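Local coordinates for protein GTP pyrophosphokinase YjbM (Bacillus subtilis, PDB 5DEC) that synthesises the alarmone (p)ppGpp by transferring pyrophosphate from ATP to GDP or GTP, working as a cooperative, allosterically regulated homotetramer, at residues R15-V18 with P19-A23; R53-P56 with V57-L61. All blocks are in the same frame, centred on the assembly; numbering follows the deposited sequence.

How the interactions relate
Both contacts are local, and they come in series along the chain: interaction 1 lies within helix 11-38, and interaction 2 joins the end of strand 49-54, an outermost strand of the chain's mixed five-stranded sheet, to the start of helix 57-66. Their centres are about 12 Å apart, and they pack directly on each other. Val54 CG2 lies 3.6 Å from Arg21 N, while Leu17 CD2 meets Ile60 CD1 at 3.9 Å. The kinked N-terminal helix therefore backs the strand-to-helix turn that carries ATP- and product-binding residues of the RelA/SpoT synthetase domain, and on another side it touches a second subunit of the homotetramer.

Interaction 1 of 2, residues R15-V18 with P19-A23; sequences RFLV and PYRQA
Phe16 and Tyr20 meet one turn apart across a proline kink in helix 11-38, where Pro19 interrupts the regular bonding. Its nitrogen carries no hydrogen, and its ring CD takes up the space beside the carbonyls of the preceding turn, 3.3 Å from Phe16 O. The regular pattern resumes beyond it: Arg21 N donates to Leu17 O at 2.9 Å and Gln22 N to Val18 O at 3.0 Å.

Among the aromatic contacts, Tyr20 CE2 sits over one face of the Phe16 ring, displaced toward its rim and 3.8 Å from CZ. The two ring planes are oblique, inclined at 47°. Phe16 reaches this position with CG anti to its backbone N (chi1 171°), which carries the ring along the helix to its neighbour. The edge of the Tyr20 ring in turn faces Phe16 O in its plane, with CD2 as the nearest carbon. Ile80 packs against Tyr20 and Leu17, and strands 126-136 and 139-151 meet Pro19.

Among polar side chains, Gln22 NE2 bonds to Glu26 and also to Val29 O of the second subunit, whose Leu37 packs on Val18; this face of the helix thus belongs to the tetramer interface. Arg21 runs extended from CG to NE, back toward the helix start, where NH2 forms a salt bridge with Glu14. On the way the guanidinium lays one face over Leu17, whose CB stands 3.5 Å above its plane, and Leu17 CD1 lies 3.6 Å from Arg21 NH2.

Interaction 2 of 2, residues R53-P56 with V57-L61; sequences RVKP and VASIL
The puckered pyrrolidine of Pro56 meets Ser59 through CD, 4.1 Å from Ser59 CB, a loose approach; the remaining contacts are made by the carbonyls of Lys55 and Pro56, by the Ser59 hydroxyl and by aliphatic chains. This is the strand-to-helix turn of the RelA/SpoT synthetase domain, with strand 49-54 leading into helix 57-66 and Pro56 at the N-cap position. Pro56 O accepts a hydrogen bond from Ile60 N (2.9 Å, N-H...O angle 151°), which closes the first helical turn.

Two side chains of that turn meet Lys55. The aliphatic part of the lysine runs alongside the Ser59 hydroxyl, with OG 3.4 Å from CG and 3.5 Å from CE. With chi1 near 172°, the Ser59 hydroxyl points away from its own amide nitrogen and toward the lysine chain. On the buried side, Ile60 sends its CG1 branch back to the turn, 3.7 Å from Lys55 CB, and its CD1 comes 3.5 Å from Lys55 O; Met77 and Ile80 pack on the same isoleucine. Val57 faces Trp13 and Leu17 of helix 11-38.

The Lys55 chain bends at chi3 and brings NZ into a salt bridge with Asp79, a magnesium-binding residue. Replacing the lysine with an alanine removes the ammonium, which would probably cost Asp79 this salt bridge and open a gap beside Ser59 OG. Because Arg53, Val54, Lys55 and Ser59 all belong to the ATP site, the turn brings a lysine and a hydroxyl together there, and the bond from Lys55 NZ to Asp79 ties the residue just past the strand to a metal-binding aspartate.

Interaction 1 of 2, residues R15-V18 with P19-A23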
loop_
_atom_site.group_PDB
_atom_site.type_symbol
_atom_site.label_atom_id
_atom_site.label_comp_id
_atom_site.label_asym_id
_atom_site.label_seq_id
_atom_site.Cartn_x
_atom_site.Cartn_y
_atom_site.Cartn_z
ATOM N N ARG B 15 -5.117 13.625 -17.867
ATOM C CA ARG B 15 -6.549 13.405 -17.771
ATOM C C ARG B 15 -6.954 12.206 -18.644
ATOM O O ARG B 15 -7.849 11.448 -18.278
ATOM C CB ARG B 15 -7.312 14.691 -18.151
ATOM C CG ARG B 15 -8.502 14.537 -19.085
ATOM C CD ARG B 15 -8.944 15.901 -19.645
ATOM N NE ARG B 15 -9.135 16.894 -18.583
ATOM C CZ ARG B 15 -8.586 18.107 -18.571
ATOM N NH1 ARG B 15 -7.818 18.509 -19.579
ATOM N NH2 ARG B 15 -8.814 18.927 -17.552
ATOM N N PHE B 16 -6.273 12.026 -19.775
ATOM C CA PHE B 16 -6.500 10.879 -20.667
ATOM C C PHE B 16 -6.100 9.551 -20.013
ATOM O O PHE B 16 -6.689 8.509 -20.281
ATOM C CB PHE B 16 -5.705 11.066 -21.964
ATOM C CG PHE B 16 -5.680 9.851 -22.866
ATOM C CD1 PHE B 16 -6.786 9.508 -23.627
ATOM C CD2 PHE B 16 -4.533 9.080 -22.981
ATOM C CE1 PHE B 16 -6.759 8.401 -24.456
ATOM C CE2 PHE B 16 -4.499 7.975 -23.812
ATOM C CZ PHE B 16 -5.614 7.637 -24.551
ATOM N N LEU B 17 -5.079 9.592 -19.173
ATOM C CA LEU B 17 -4.516 8.376 -18.604
ATOM C C LEU B 17 -5.183 7.947 -17.301
ATOM O O LEU B 17 -4.984 6.819 -16.840
ATOM C CB LEU B 17 -3.021 8.569 -18.373
ATOM C CG LEU B 17 -2.183 8.758 -19.640
ATOM C CD1 LEU B 17 -0.736 8.966 -19.259
ATOM C CD2 LEU B 17 -2.306 7.553 -20.571
ATOM N N VAL B 18 -5.965 8.848 -16.709
ATOM C CA VAL B 18 -6.631 8.566 -15.435
ATOM C C VAL B 18 -7.424 7.243 -15.457
ATOM O O VAL B 18 -7.239 6.408 -14.567
ATOM C CB VAL B 18 -7.573 9.718 -15.014
ATOM C CG1 VAL B 18 -8.528 9.246 -13.953
ATOM C CG2 VAL B 18 -6.773 10.914 -14.504
ATOM N N PRO B 19 -8.276 7.026 -16.477
ATOM C CA PRO B 19 -8.998 5.743 -16.472
ATOM C C PRO B 19 -8.076 4.530 -16.598
ATOM O O PRO B 19 -8.385 3.474 -16.042
ATOM C CB PRO B 19 -9.894 5.824 -17.711
ATOM C CG PRO B 19 -9.922 7.261 -18.087
ATOM C CD PRO B 19 -8.638 7.847 -17.645
ATOM N N TYR B 20 -6.988 4.674 -17.349
ATOM C CA TYR B 20 -6.050 3.568 -17.526
ATOM C C TYR B 20 -5.398 3.220 -16.204
ATOM O O TYR B 20 -5.250 2.040 -15.865
ATOM C CB TYR B 20 -4.981 3.919 -18.564
ATOM C CG TYR B 20 -5.544 3.979 -19.955
ATOM C CD1 TYR B 20 -5.647 2.827 -20.733
ATOM C CD2 TYR B 20 -6.016 5.180 -20.487
ATOM C CE1 TYR B 20 -6.172 2.874 -22.012
ATOM C CE2 TYR B 20 -6.538 5.233 -21.759
ATOM C CZ TYR B 20 -6.618 4.081 -22.517
ATOM O OH TYR B 20 -7.148 4.137 -23.782
ATOM N N ARG B 21 -4.989 4.242 -15.455
ATOM C CA ARG B 21 -4.404 4.010 -14.135
ATOM C C ARG B 21 -5.366 3.340 -13.167
ATOM O O ARG B 21 -4.970 2.467 -12.385
ATOM C CB ARG B 21 -3.899 5.319 -13.521
ATOM C CG ARG B 21 -2.698 5.871 -14.225
ATOM C CD ARG B 21 -2.083 7.039 -13.476
ATOM N NE ARG B 21 -1.051 7.634 -14.309
ATOM C CZ ARG B 21 -1.176 8.789 -14.950
ATOM N NH1 ARG B 21 -2.292 9.502 -14.841
ATOM N NH2 ARG B 21 -0.172 9.234 -15.695
ATOM N N GLN B 22 -6.622 3.769 -13.192
ATOM C CA GLN B 22 -7.620 3.197 -12.294
ATOM C C GLN B 22 -7.922 1.736 -12.699
ATOM O O GLN B 22 -8.060 0.862 -11.851
ATOM C CB GLN B 22 -8.893 4.060 -12.291
ATOM C CG GLN B 22 -10.016 3.556 -11.353
ATOM C CD GLN B 22 -9.640 3.553 -9.882
ATOM O OE1 GLN B 22 -8.765 4.302 -9.447
ATOM N NE2 GLN B 22 -10.312 2.714 -9.100
ATOM N N ALA B 23 -7.993 1.463 -13.991
ATOM C CA ALA B 23 -8.195 0.074 -14.426
ATOM C C ALA B 23 -7.074 -0.832 -13.916
ATOM O O ALA B 23 -7.317 -1.937 -13.409
ATOM C CB ALA B 23 -8.280 0.001 -15.933
#

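Interaction 2 of 2, residues R53-P56 with V57-L61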
loop_
_atom_site.group_PDB
_atom_site.type_symbol
_atom_site.label_atom_id
_atom_site.label_comp_id
_atom_site.label_asym_id
_atom_site.label_seq_id
_atom_site.Cartn_x
_atom_site.Cartn_y
_atom_site.Cartn_z
ATOM N N ARG B 53 1.396 -1.370 -14.675
ATOM C CA ARG B 53 2.033 -0.144 -15.119
ATOM C C ARG B 53 1.208 0.512 -16.223
ATOM O O ARG B 53 0.697 -0.175 -17.120
ATOM C CB ARG B 53 3.471 -0.476 -15.573
ATOM C CG ARG B 53 3.947 0.192 -16.833
ATOM C CD ARG B 53 4.309 1.634 -16.613
ATOM N NE ARG B 53 5.525 1.862 -15.850
ATOM C CZ ARG B 53 6.733 1.905 -16.397
ATOM N NH1 ARG B 53 6.876 1.717 -17.704
ATOM N NH2 ARG B 53 7.793 2.129 -15.634
ATOM N N VAL B 54 1.071 1.838 -16.162
ATOM C CA VAL B 54 0.567 2.603 -17.300
ATOM C C VAL B 54 1.748 3.212 -18.049
ATOM O O VAL B 54 2.640 3.793 -17.437
ATOM C CB VAL B 54 -0.429 3.712 -16.868
ATOM C CG1 VAL B 54 -0.753 4.641 -18.040
ATOM C CG2 VAL B 54 -1.682 3.091 -16.315
ATOM N N LYS B 55 1.734 3.084 -19.370
ATOM C CA LYS B 55 2.833 3.546 -20.208
ATOM C C LYS B 55 3.078 5.050 -20.079
ATOM O O LYS B 55 2.141 5.840 -20.157
ATOM C CB LYS B 55 2.536 3.204 -21.665
ATOM C CG LYS B 55 3.738 2.787 -22.477
ATOM C CD LYS B 55 3.342 1.868 -23.623
ATOM C CE LYS B 55 4.455 0.884 -23.943
ATOM N NZ LYS B 55 4.248 0.232 -25.268
ATOM N N PRO B 56 4.341 5.450 -19.858
ATOM C CA PRO B 56 4.652 6.883 -19.813
ATOM C C PRO B 56 4.328 7.547 -21.153
ATOM O O PRO B 56 4.428 6.906 -22.198
ATOM C CB PRO B 56 6.156 6.913 -19.507
ATOM C CG PRO B 56 6.460 5.573 -18.910
ATOM C CD PRO B 56 5.519 4.613 -19.573
ATOM N N VAL B 57 3.924 8.810 -21.103
ATOM C CA VAL B 57 3.517 9.562 -22.283
ATOM C C VAL B 57 4.554 9.506 -23.411
ATOM O O VAL B 57 4.206 9.318 -24.578
ATOM C CB VAL B 57 3.232 11.021 -21.909
ATOM C CG1 VAL B 57 2.736 11.790 -23.117
ATOM C CG2 VAL B 57 2.202 11.073 -20.799
ATOM N N ALA B 58 5.823 9.667 -23.049
ATOM C CA ALA B 58 6.927 9.577 -23.999
ATOM C C ALA B 58 6.905 8.239 -24.730
ATOM O O ALA B 58 7.066 8.173 -25.953
ATOM C CB ALA B 58 8.259 9.774 -23.290
ATOM N N SER B 59 6.724 7.168 -23.964
ATOM C CA SER B 59 6.774 5.831 -24.526
ATOM C C SER B 59 5.538 5.563 -25.379
ATOM O O SER B 59 5.607 4.799 -26.338
ATOM C CB SER B 59 6.898 4.791 -23.413
ATOM O OG SER B 59 6.755 3.480 -23.937
ATOM N N ILE B 60 4.414 6.194 -25.035
ATOM C CA ILE B 60 3.207 6.096 -25.854
ATOM C C ILE B 60 3.446 6.772 -27.200
ATOM O O ILE B 60 3.179 6.188 -28.251
ATOM C CB ILE B 60 1.969 6.741 -25.177
ATOM C CG1 ILE B 60 1.572 5.976 -23.914
ATOM C CG2 ILE B 60 0.781 6.728 -26.130
ATOM C CD1 ILE B 60 0.414 6.619 -23.159
ATOM N N LEU B 61 3.934 8.012 -27.154
ATOM C CA LEU B 61 4.250 8.776 -28.365
ATOM C C LEU B 61 5.291 8.063 -29.232
ATOM O O LEU B 61 5.097 7.920 -30.440
ATOM C CB LEU B 61 4.726 10.187 -28.005
ATOM C CG LEU B 61 3.684 11.134 -27.396
ATOM C CD1 LEU B 61 4.335 12.405 -26.869
ATOM C CD2 LEU B 61 2.591 11.473 -28.404
#